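Local structure of inactive PncC family protein (Escherichia coli O157:H7, 5KOL) at residues A[78-83]-A[95-100]; A[35-40]-A[100-105]; A[20-25]-A[163-168]. The protein belongs to the CinA family as an inactive PncC-type protein that apparently lacks nicotinamide-nucleotide (NMN) amidohydrolase activity, its actual role being unknown. All coordinates share one frame; numbering follows the deposited sequence.

Interaction 1: residues A[78-83]-A[95-100]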
ATOM      1  N   SER A  78      14.182  -5.346   4.388  1.00 30.31           N
ATOM      2  CA  SER A  78      15.557  -5.803   4.594  0.68 27.31           C
ATOM      3  C   SER A  78      16.496  -5.272   3.513  1.00 26.25           C
ATOM      4  O   SER A  78      17.460  -5.940   3.138  1.00 34.03           O
ATOM      5  CB  SER A  78      15.630  -7.332   4.666  0.68 28.38           C
ATOM      6  OG  SER A  78      16.927  -7.785   5.039  0.68 27.96           O
ATOM      7  N   VAL A  79      16.203  -4.081   2.983  1.00 26.42           N
ATOM      8  CA  VAL A  79      17.173  -3.370   2.153  1.00 26.77           C
ATOM      9  C   VAL A  79      18.346  -2.963   3.038  1.00 29.16           C
ATOM     10  O   VAL A  79      18.156  -2.392   4.121  1.00 30.55           O
ATOM     11  CB  VAL A  79      16.532  -2.136   1.504  1.00 30.42           C
ATOM     12  CG1 VAL A  79      17.593  -1.324   0.763  1.00 29.60           C
ATOM     13  CG2 VAL A  79      15.364  -2.534   0.563  1.00 24.35           C
ATOM     14  N   SER A  80      19.566  -3.264   2.600  1.00 33.93           N
ATOM     15  CA  SER A  80      20.720  -3.025   3.456  1.00 29.03           C
ATOM     16  C   SER A  80      21.087  -1.545   3.466  1.00 35.68           C
ATOM     17  O   SER A  80      21.025  -0.863   2.439  1.00 29.91           O
ATOM     18  CB  SER A  80      21.925  -3.858   3.007  1.00 29.22           C
ATOM     19  OG  SER A  80      22.608  -3.232   1.937  1.00 34.53           O
ATOM     20  N   GLN A  81      21.458  -1.059   4.651  1.00 29.47           N
ATOM     21  CA  GLN A  81      21.959   0.302   4.807  1.00 28.02           C
ATOM     22  C   GLN A  81      23.124   0.588   3.869  1.00 31.55           C
ATOM     23  O   GLN A  81      23.205   1.676   3.297  1.00 30.58           O
ATOM     24  CB  GLN A  81      22.388   0.528   6.264  1.00 30.67           C
ATOM     25  CG  GLN A  81      22.665   1.974   6.633  1.00 39.97           C
ATOM     26  CD  GLN A  81      23.277   2.102   8.027  1.00 43.84           C
ATOM     27  OE1 GLN A  81      24.363   1.605   8.284  1.00 44.36           O
ATOM     28  NE2 GLN A  81      22.557   2.737   8.931  1.00 49.01           N
ATOM     29  N   GLN A  82      24.051  -0.365   3.718  1.00 29.05           N
ATOM     30  CA  GLN A  82      25.173  -0.160   2.803  1.00 34.83           C
ATOM     31  C   GLN A  82      24.697   0.112   1.378  1.00 37.97           C
ATOM     32  O   GLN A  82      25.231   0.995   0.694  1.00 31.28           O
ATOM     33  CB  GLN A  82      26.108  -1.367   2.840  1.00 32.49           C
ATOM     34  CG  GLN A  82      26.656  -1.631   4.258  1.00 52.75           C
ATOM     35  CD  GLN A  82      25.973  -2.797   4.997  1.00 56.04           C
ATOM     36  OE1 GLN A  82      24.766  -2.763   5.290  1.00 37.67           O
ATOM     37  NE2 GLN A  82      26.771  -3.805   5.363  1.00 55.05           N
ATOM     38  N   SER A  83      23.697  -0.630   0.905  1.00 33.24           N
ATOM     39  CA  SER A  83      23.253  -0.435  -0.472  0.61 31.45           C
ATOM     40  C   SER A  83      22.615   0.941  -0.661  1.00 32.48           C
ATOM     41  O   SER A  83      22.794   1.565  -1.716  1.00 32.96           O
ATOM     42  CB  SER A  83      22.285  -1.546  -0.879  0.61 30.01           C
ATOM     43  OG  SER A  83      21.044  -1.435  -0.212  0.61 27.71           O
ATOM     44  N   ALA A  95      16.057  -1.476  -5.792  1.00 27.11           N
ATOM     45  CA  ALA A  95      14.863  -2.074  -6.389  1.00 21.75           C
ATOM     46  C   ALA A  95      14.911  -3.600  -6.286  1.00 23.17           C
ATOM     47  O   ALA A  95      13.941  -4.241  -5.862  1.00 22.52           O
ATOM     48  CB  ALA A  95      14.753  -1.624  -7.856  1.00 21.18           C
ATOM     49  N   ALA A  96      16.049  -4.198  -6.666  1.00 25.68           N
ATOM     50  CA  ALA A  96      16.203  -5.646  -6.569  1.00 28.82           C
ATOM     51  C   ALA A  96      15.990  -6.134  -5.138  1.00 26.20           C
ATOM     52  O   ALA A  96      15.247  -7.098  -4.902  1.00 24.92           O
ATOM     53  CB  ALA A  96      17.582  -6.062  -7.098  1.00 30.91           C
ATOM     54  N   GLU A  97      16.624  -5.476  -4.161  1.00 23.39           N
ATOM     55  CA  GLU A  97      16.410  -5.866  -2.763  1.00 27.66           C
ATOM     56  C   GLU A  97      14.965  -5.685  -2.326  1.00 29.76           C
ATOM     57  O   GLU A  97      14.473  -6.461  -1.493  1.00 24.15           O
ATOM     58  CB  GLU A  97      17.323  -5.087  -1.817  1.00 27.86           C
ATOM     59  CG  GLU A  97      18.785  -5.329  -2.048  1.00 31.58           C
ATOM     60  CD  GLU A  97      19.621  -4.534  -1.085  1.00 33.84           C
ATOM     61  OE1 GLU A  97      19.965  -3.406  -1.473  1.00 41.91           O
ATOM     62  OE2 GLU A  97      19.938  -5.031   0.016  1.00 37.57           O
ATOM     63  N   MET A  98      14.275  -4.645  -2.815  1.00 28.37           N
ATOM     64  CA  MET A  98      12.877  -4.527  -2.413  1.00 26.04           C
ATOM     65  C   MET A  98      12.066  -5.699  -2.941  1.00 29.43           C
ATOM     66  O   MET A  98      11.168  -6.194  -2.254  1.00 27.41           O
ATOM     67  CB  MET A  98      12.227  -3.215  -2.865  1.00 24.80           C
ATOM     68  CG  MET A  98      12.756  -1.957  -2.202  1.00 20.33           C
ATOM     69  SD  MET A  98      12.310  -0.411  -3.069  1.00 27.97           S
ATOM     70  CE  MET A  98      10.504  -0.442  -2.855  1.00 23.07           C
ATOM     71  N   ALA A  99      12.377  -6.156  -4.157  1.00 26.72           N
ATOM     72  CA  ALA A  99      11.656  -7.284  -4.741  1.00 23.16           C
ATOM     73  C   ALA A  99      11.922  -8.580  -3.972  1.00 25.84           C
ATOM     74  O   ALA A  99      11.012  -9.396  -3.791  1.00 28.70           O
ATOM     75  CB  ALA A  99      12.040  -7.445  -6.212  1.00 21.90           C
ATOM     76  N   THR A 100      13.166  -8.809  -3.533  1.00 27.01           N
ATOM     77  CA  THR A 100      13.420 -10.029  -2.773  1.00 32.44           C
ATOM     78  C   THR A 100      12.942  -9.908  -1.334  1.00 32.76           C
ATOM     79  O   THR A 100      12.512 -10.910  -0.747  1.00 31.09           O
ATOM     80  CB  THR A 100      14.910 -10.404  -2.796  1.00 36.83           C
ATOM     81  OG1 THR A 100      15.696  -9.336  -2.255  1.00 35.78           O
ATOM     82  CG2 THR A 100      15.368 -10.702  -4.216  1.00 32.27           C
TER
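E97 leaves its helix with CG anti to its own carbonyl carbon (chi1 -62°) and chi2 fully extended (-180°), so the carboxylate reaches straight to the start of helix 81-87. S80 and S83 both hold OG in the crowded position between backbone N and carbonyl carbon, and this sets two hydroxyls around the helix start. S80 is the N-cap: its OG accepts from S83 N at 3.0 Å. The two carboxylate oxygens meet two different groups of this turn. E97 OE2 receives S80 N at 3.2 Å, nearly straight at 164°, the donor lying above the carboxylate plane. S83 OG lies 2.6 Å from E97 OE1 and 2.7 Å from S80 O; its one proton can serve either acceptor. Alongside, V79 crosses the glutamate stem at about a right angle; its CG2 lies 4.0 Å from E97 CB and 3.8 Å from M98 CG. V79 also packs on V94 and on the side chain of K73. OE2 thus takes a backbone N-H while OE1 rests against a hydroxyl that may or may not donate to it, and the N-H given to OE2 would be expected to suit a charged carboxylate.

Interaction 2: residues A[35-40]-A[100-105]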
ATOM      1  N   ARG A  35       1.619 -16.790  -6.492  1.00 40.65           N
ATOM      2  CA  ARG A  35       1.176 -15.739  -5.587  1.00 29.68           C
ATOM      3  C   ARG A  35       2.085 -14.515  -5.709  1.00 30.17           C
ATOM      4  O   ARG A  35       3.311 -14.630  -5.633  1.00 31.50           O
ATOM      5  CB  ARG A  35       1.128 -16.236  -4.137  1.00 37.07           C
ATOM      6  CG  ARG A  35       0.588 -15.184  -3.185  1.00 46.16           C
ATOM      7  CD  ARG A  35      -0.366 -15.764  -2.128  1.00 49.80           C
ATOM      8  NE  ARG A  35      -1.484 -16.475  -2.743  1.00 48.79           N
ATOM      9  CZ  ARG A  35      -2.752 -16.058  -2.727  1.00 45.28           C
ATOM     10  NH1 ARG A  35      -3.095 -14.919  -2.132  1.00 42.66           N
ATOM     11  NH2 ARG A  35      -3.696 -16.785  -3.317  1.00 45.11           N
ATOM     12  N   LEU A  36       1.480 -13.356  -5.926  1.00 36.51           N
ATOM     13  CA  LEU A  36       2.186 -12.109  -6.194  1.00 30.29           C
ATOM     14  C   LEU A  36       2.243 -11.251  -4.935  1.00 29.70           C
ATOM     15  O   LEU A  36       1.324 -11.265  -4.113  1.00 26.83           O
ATOM     16  CB  LEU A  36       1.479 -11.330  -7.316  1.00 26.31           C
ATOM     17  CG  LEU A  36       1.956  -9.926  -7.699  1.00 27.62           C
ATOM     18  CD1 LEU A  36       3.272 -10.024  -8.504  1.00 25.30           C
ATOM     19  CD2 LEU A  36       0.846  -9.207  -8.512  1.00 24.79           C
ATOM     20  N   THR A  37       3.344 -10.515  -4.784  1.00 24.51           N
ATOM     21  CA  THR A  37       3.474  -9.484  -3.768  1.00 27.99           C
ATOM     22  C   THR A  37       4.150  -8.279  -4.413  1.00 24.99           C
ATOM     23  O   THR A  37       4.799  -8.399  -5.454  1.00 26.68           O
ATOM     24  CB  THR A  37       4.277  -9.984  -2.552  1.00 29.62           C
ATOM     25  OG1 THR A  37       4.302  -8.972  -1.524  1.00 25.94           O
ATOM     26  CG2 THR A  37       5.707 -10.351  -2.975  1.00 23.17           C
ATOM     27  N   THR A  38       3.975  -7.110  -3.801  1.00 21.54           N
ATOM     28  CA  THR A  38       4.463  -5.853  -4.367  1.00 21.54           C
ATOM     29  C   THR A  38       5.138  -5.015  -3.292  1.00 26.06           C
ATOM     30  O   THR A  38       4.796  -5.102  -2.109  1.00 25.98           O
ATOM     31  CB  THR A  38       3.331  -5.025  -4.995  1.00 24.39           C
ATOM     32  OG1 THR A  38       2.353  -4.710  -3.985  1.00 24.13           O
ATOM     33  CG2 THR A  38       2.668  -5.826  -6.111  1.00 25.86           C
ATOM     34  N   ALA A  39       6.093  -4.194  -3.725  1.00 24.85           N
ATOM     35  CA  ALA A  39       6.807  -3.258  -2.871  1.00 27.91           C
ATOM     36  C   ALA A  39       6.930  -1.955  -3.641  1.00 27.07           C
ATOM     37  O   ALA A  39       7.393  -1.962  -4.782  1.00 24.50           O
ATOM     38  CB  ALA A  39       8.205  -3.798  -2.487  1.00 21.88           C
ATOM     39  N   GLU A  40       6.521  -0.836  -3.049  1.00 21.78           N
ATOM     40  CA  GLU A  40       6.607   0.405  -3.808  1.00 22.36           C
ATOM     41  C   GLU A  40       6.988   1.559  -2.903  1.00 22.75           C
ATOM     42  O   GLU A  40       6.787   1.518  -1.689  1.00 24.45           O
ATOM     43  CB  GLU A  40       5.296   0.720  -4.553  1.00 27.95           C
ATOM     44  CG  GLU A  40       4.077   0.610  -3.692  1.00 30.09           C
ATOM     45  CD  GLU A  40       2.784   0.649  -4.487  1.00 25.32           C
ATOM     46  OE1 GLU A  40       2.633   1.538  -5.353  1.00 24.81           O
ATOM     47  OE2 GLU A  40       1.903  -0.182  -4.193  1.00 23.22           O
ATOM     48  N   THR A 100      13.166  -8.809  -3.533  1.00 27.01           N
ATOM     49  CA  THR A 100      13.420 -10.029  -2.773  1.00 32.44           C
ATOM     50  C   THR A 100      12.942  -9.908  -1.334  1.00 32.76           C
ATOM     51  O   THR A 100      12.512 -10.910  -0.747  1.00 31.09           O
ATOM     52  CB  THR A 100      14.910 -10.404  -2.796  1.00 36.83           C
ATOM     53  OG1 THR A 100      15.696  -9.336  -2.255  1.00 35.78           O
ATOM     54  CG2 THR A 100      15.368 -10.702  -4.216  1.00 32.27           C
ATOM     55  N   GLY A 101      13.000  -8.702  -0.753  1.00 28.69           N
ATOM     56  CA  GLY A 101      12.444  -8.512   0.578  1.00 31.59           C
ATOM     57  C   GLY A 101      10.952  -8.784   0.638  1.00 34.90           C
ATOM     58  O   GLY A 101      10.463  -9.387   1.597  1.00 28.34           O
ATOM     59  N   ALA A 102      10.201  -8.343  -0.382  1.00 25.48           N
ATOM     60  CA  ALA A 102       8.764  -8.604  -0.373  1.00 26.57           C
ATOM     61  C   ALA A 102       8.482 -10.097  -0.473  1.00 26.18           C
ATOM     62  O   ALA A 102       7.578 -10.613   0.201  1.00 28.23           O
ATOM     63  CB  ALA A 102       8.073  -7.846  -1.517  1.00 25.42           C
ATOM     64  N   ILE A 103       9.237 -10.801  -1.316  1.00 28.51           N
ATOM     65  CA  ILE A 103       9.106 -12.252  -1.420  1.00 30.30           C
ATOM     66  C   ILE A 103       9.257 -12.879  -0.043  1.00 32.70           C
ATOM     67  O   ILE A 103       8.421 -13.683   0.389  1.00 33.29           O
ATOM     68  CB  ILE A 103      10.128 -12.806  -2.433  1.00 34.34           C
ATOM     69  CG1 ILE A 103       9.785 -12.345  -3.863  1.00 29.91           C
ATOM     70  CG2 ILE A 103      10.223 -14.343  -2.375  1.00 30.79           C
ATOM     71  CD1 ILE A 103       8.677 -13.142  -4.546  1.00 25.55           C
ATOM     72  N   GLU A 104      10.272 -12.436   0.709  1.00 32.16           N
ATOM     73  CA  GLU A 104      10.555 -13.024   2.019  1.00 37.69           C
ATOM     74  C   GLU A 104       9.432 -12.747   3.013  1.00 41.49           C
ATOM     75  O   GLU A 104       8.950 -13.658   3.699  1.00 37.39           O
ATOM     76  CB  GLU A 104      11.875 -12.481   2.575  1.00 36.84           C
ATOM     77  CG  GLU A 104      13.116 -12.738   1.728  1.00 52.57           C
ATOM     78  CD  GLU A 104      14.328 -11.918   2.183  1.00 65.00           C
ATOM     79  OE1 GLU A 104      15.340 -11.902   1.453  1.00 71.97           O
ATOM     80  OE2 GLU A 104      14.277 -11.300   3.273  1.00 65.35           O
ATOM     81  N   ARG A 105       9.032 -11.480   3.130  1.00 38.60           N
ATOM     82  CA  ARG A 105       8.020 -11.097   4.112  0.54 35.88           C
ATOM     83  C   ARG A 105       6.673 -11.748   3.818  1.00 37.51           C
ATOM     84  O   ARG A 105       5.949 -12.132   4.741  1.00 39.20           O
ATOM     85  CB  ARG A 105       7.877  -9.575   4.136  0.54 37.42           C
ATOM     86  CG  ARG A 105       8.924  -8.840   4.948  0.54 40.53           C
ATOM     87  CD  ARG A 105       8.468  -8.674   6.386  0.54 42.83           C
ATOM     88  NE  ARG A 105       9.256  -7.681   7.109  0.54 40.04           N
ATOM     89  CZ  ARG A 105       9.016  -7.311   8.362  0.54 43.06           C
ATOM     90  NH1 ARG A 105       8.002  -7.850   9.024  0.54 41.07           N
ATOM     91  NH2 ARG A 105       9.784  -6.404   8.953  0.54 35.40           N
TER
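A102 is the point where helix 100-105 comes closest to strand 36-40, its CA lying 6.2 Å from the CA of A39. The methyl of A102 points at the strand and meets two residues there. T37 carries OG1 anti to its backbone N (chi1 -176°), which places CG2 in the crowded position between N and carbonyl carbon and turns it to the helix. T37 CG2 lies 3.7 Å from A102 CB and equally near A102 O, so it touches both the methyl and the helix backbone. T37 OG1 comes within 3.9 Å of A102 CB, but its hydrogen bond is made to A63 O on the neighbouring strand. Further along, A39 CB meets A102 CB at 4.2 Å. Such small groups are consistent with the close approach of the two short segment axes, 7.7 Å, at 131° between the N-to-C directions. This is the interface between the sheet and one helical layer of an alpha/beta/alpha sandwich: helix 92-106 covers one face of the mixed sheet, while L36 and T38 turn to the opposite face, where helix 46-52 lies. The contact loosens toward I103, whose CD1 stays 4.4 Å from T37 CG2 and packs also on S111. E104, one residue on, points away from the strand and is exposed. R105 leads off past F65 to bond K75 O and I76 O, and packs against R105 of the second subunit.

Interaction 3: residues A[20-25]-A[163-168]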
ATOM      1  N   ASN A  20      -6.968  -3.574 -18.285  1.00 25.17           N
ATOM      2  CA  ASN A  20      -6.630  -4.657 -19.210  1.00 27.25           C
ATOM      3  C   ASN A  20      -5.391  -5.411 -18.749  1.00 26.93           C
ATOM      4  O   ASN A  20      -5.313  -6.634 -18.900  1.00 21.24           O
ATOM      5  CB  ASN A  20      -6.424  -4.113 -20.626  1.00 28.10           C
ATOM      6  CG  ASN A  20      -7.729  -3.707 -21.297  1.00 24.77           C
ATOM      7  OD1 ASN A  20      -8.814  -4.072 -20.836  1.00 26.95           O
ATOM      8  ND2 ASN A  20      -7.631  -2.951 -22.391  1.00 27.33           N
ATOM      9  N   LEU A  21      -4.414  -4.700 -18.186  1.00 26.52           N
ATOM     10  CA  LEU A  21      -3.189  -5.351 -17.724  1.00 28.41           C
ATOM     11  C   LEU A  21      -3.467  -6.281 -16.549  1.00 23.55           C
ATOM     12  O   LEU A  21      -2.942  -7.397 -16.499  1.00 30.61           O
ATOM     13  CB  LEU A  21      -2.162  -4.289 -17.315  1.00 26.51           C
ATOM     14  CG  LEU A  21      -1.631  -3.370 -18.417  1.00 27.43           C
ATOM     15  CD1 LEU A  21      -0.823  -2.194 -17.844  1.00 21.00           C
ATOM     16  CD2 LEU A  21      -0.805  -4.218 -19.393  1.00 30.36           C
ATOM     17  N   THR A  22      -4.271  -5.831 -15.584  1.00 23.45           N
ATOM     18  CA  THR A  22      -4.550  -6.675 -14.425  1.00 24.10           C
ATOM     19  C   THR A  22      -5.478  -7.818 -14.799  1.00 26.67           C
ATOM     20  O   THR A  22      -5.453  -8.869 -14.152  1.00 24.13           O
ATOM     21  CB  THR A  22      -5.157  -5.851 -13.280  1.00 30.10           C
ATOM     22  OG1 THR A  22      -6.371  -5.231 -13.711  1.00 27.24           O
ATOM     23  CG2 THR A  22      -4.184  -4.752 -12.796  1.00 24.11           C
ATOM     24  N   SER A  23      -6.303  -7.626 -15.838  1.00 22.96           N
ATOM     25  CA  SER A  23      -7.081  -8.731 -16.384  1.00 27.07           C
ATOM     26  C   SER A  23      -6.175  -9.845 -16.883  1.00 24.93           C
ATOM     27  O   SER A  23      -6.353 -11.023 -16.536  1.00 27.88           O
ATOM     28  CB  SER A  23      -7.965  -8.208 -17.514  1.00 29.81           C
ATOM     29  OG  SER A  23      -9.074  -7.531 -16.956  1.00 29.33           O
ATOM     30  N   ALA A  24      -5.197  -9.495 -17.720  1.00 25.75           N
ATOM     31  CA  ALA A  24      -4.296 -10.520 -18.241  1.00 27.07           C
ATOM     32  C   ALA A  24      -3.454 -11.118 -17.119  1.00 29.96           C
ATOM     33  O   ALA A  24      -3.309 -12.343 -17.016  1.00 27.38           O
ATOM     34  CB  ALA A  24      -3.408  -9.921 -19.331  1.00 22.47           C
ATOM     35  N   LEU A  25      -2.925 -10.261 -16.245  1.00 30.48           N
ATOM     36  CA  LEU A  25      -2.012 -10.724 -15.206  1.00 28.64           C
ATOM     37  C   LEU A  25      -2.721 -11.605 -14.181  1.00 27.50           C
ATOM     38  O   LEU A  25      -2.167 -12.622 -13.736  1.00 28.37           O
ATOM     39  CB  LEU A  25      -1.364  -9.520 -14.528  1.00 20.15           C
ATOM     40  CG  LEU A  25      -0.270  -9.820 -13.499  1.00 29.64           C
ATOM     41  CD1 LEU A  25       0.939 -10.489 -14.169  1.00 27.20           C
ATOM     42  CD2 LEU A  25       0.144  -8.541 -12.748  1.00 30.25           C
ATOM     43  N   PHE A 163       3.609   0.431 -16.384  1.00 21.73           N
ATOM     44  CA  PHE A 163       4.817  -0.226 -16.881  1.00 24.47           C
ATOM     45  C   PHE A 163       5.192  -1.432 -16.016  1.00 26.75           C
ATOM     46  O   PHE A 163       5.570  -2.488 -16.532  1.00 24.93           O
ATOM     47  CB  PHE A 163       5.977   0.770 -16.920  1.00 24.96           C
ATOM     48  CG  PHE A 163       7.266   0.156 -17.355  1.00 26.93           C
ATOM     49  CD1 PHE A 163       7.537  -0.018 -18.698  1.00 26.78           C
ATOM     50  CD2 PHE A 163       8.212  -0.259 -16.418  1.00 24.45           C
ATOM     51  CE1 PHE A 163       8.706  -0.595 -19.125  1.00 32.89           C
ATOM     52  CE2 PHE A 163       9.398  -0.840 -16.837  1.00 27.49           C
ATOM     53  CZ  PHE A 163       9.646  -1.017 -18.187  1.00 29.23           C
ATOM     54  N   ALA A 164       5.131  -1.271 -14.691  1.00 25.61           N
ATOM     55  CA  ALA A 164       5.463  -2.367 -13.777  1.00 27.81           C
ATOM     56  C   ALA A 164       4.645  -3.621 -14.081  1.00 27.00           C
ATOM     57  O   ALA A 164       5.171  -4.747 -14.071  1.00 25.16           O
ATOM     58  CB  ALA A 164       5.224  -1.913 -12.330  1.00 22.08           C
ATOM     59  N   LEU A 165       3.357  -3.433 -14.367  1.00 22.90           N
ATOM     60  CA  LEU A 165       2.452  -4.531 -14.701  1.00 17.74           C
ATOM     61  C   LEU A 165       2.746  -5.092 -16.089  1.00 23.83           C
ATOM     62  O   LEU A 165       2.859  -6.312 -16.271  1.00 24.99           O
ATOM     63  CB  LEU A 165       1.004  -4.017 -14.628  1.00 20.21           C
ATOM     64  CG  LEU A 165       0.526  -3.549 -13.235  1.00 24.06           C
ATOM     65  CD1 LEU A 165      -0.862  -2.959 -13.328  1.00 20.98           C
ATOM     66  CD2 LEU A 165       0.510  -4.703 -12.244  1.00 25.14           C
ATOM     67  N   ALA A 166       2.836  -4.213 -17.094  1.00 23.18           N
ATOM     68  CA  ALA A 166       3.037  -4.665 -18.468  1.00 24.59           C
ATOM     69  C   ALA A 166       4.356  -5.411 -18.627  1.00 25.50           C
ATOM     70  O   ALA A 166       4.444  -6.390 -19.386  1.00 27.23           O
ATOM     71  CB  ALA A 166       2.971  -3.469 -19.424  1.00 22.48           C
ATOM     72  N   GLN A 167       5.408  -4.950 -17.941  1.00 25.16           N
ATOM     73  CA  GLN A 167       6.686  -5.642 -18.073  1.00 26.17           C
ATOM     74  C   GLN A 167       6.667  -6.994 -17.368  1.00 31.24           C
ATOM     75  O   GLN A 167       7.377  -7.909 -17.785  1.00 27.52           O
ATOM     76  CB  GLN A 167       7.843  -4.781 -17.543  1.00 30.82           C
ATOM     77  CG  GLN A 167       9.239  -5.405 -17.812  1.00 31.74           C
ATOM     78  CD  GLN A 167       9.667  -5.316 -19.276  1.00 31.82           C
ATOM     79  OE1 GLN A 167       9.453  -4.291 -19.950  1.00 36.87           O
ATOM     80  NE2 GLN A 167      10.266  -6.388 -19.781  1.00 32.43           N
ATOM     81  N   LEU A 168       5.888  -7.152 -16.294  1.00 23.31           N
ATOM     82  CA  LEU A 168       5.765  -8.489 -15.730  1.00 24.20           C
ATOM     83  C   LEU A 168       5.122  -9.436 -16.739  1.00 28.05           C
ATOM     84  O   LEU A 168       5.536 -10.590 -16.876  1.00 31.43           O
ATOM     85  CB  LEU A 168       4.990  -8.448 -14.414  1.00 23.23           C
ATOM     86  CG  LEU A 168       4.783  -9.844 -13.813  1.00 27.46           C
ATOM     87  CD1 LEU A 168       6.135 -10.556 -13.565  1.00 23.57           C
ATOM     88  CD2 LEU A 168       4.031  -9.724 -12.508  1.00 24.92           C
TER
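L165 is the side chain around which segments 20-25 and 163-168 of helices 18-31 and 153-171 meet. Its CB already touches the partner helix, 4.1 Å from L21 CD1. CG then stands anti to the carbonyl carbon (chi1 -63°), and with chi2 at 175° the two methyls part toward different neighbours. L165 CD1 meets T22 CG2 at 3.8 Å. L165 CD2 goes the other way, to L25 CD2 at 3.9 Å, the two leucines crossing at about a right angle. L165 is thereby wedged among L21, T22 and L25, two of them a helical turn apart. To the sides of this wedge the packing continues: L21 CD2 rests on A166 CB at 3.8 Å, and L25 CD1 presses against L168 CD2 at 3.6 Å, the tightest approach here. T22 takes part through its methyl alone, since OG1 is turned back to its own helix and bonded to I18 O. The contact is thus wholly apolar and buried; on the outward side, N20 is exposed and hydrogen-bonds a glycerol that probably came from the crystallisation liquor. The short helical segments run at 35° to each other, their axes 9.5 Å apart at the closest, while L168 also reaches V110 and I112 of the sheet. The pair belongs to one helical layer of the alpha/beta/alpha sandwich, the other face of whose sheet is covered by helix 92-106.

Interactions 1 and 2 both hold helix 92-106: interaction 1 ties one flank of it to the start of helix 81-87, whereas interaction 2 seats its inner side on the sheet. They also touch, M98 O lying 3.8 Å from A39 CB. Interaction 3 belongs to the helical layer beyond the sheet, its centre about 24 Å from that of interaction 1, and joins interaction 2 through L36 CD1 and L168 CD2 at 4.1 Å. Chemistry follows depth: the partly buried interaction 1 depends on a carboxylate and serines, while the buried interactions 2 and 3 rely on methyl packing, small groups against the strand and leucines between helices.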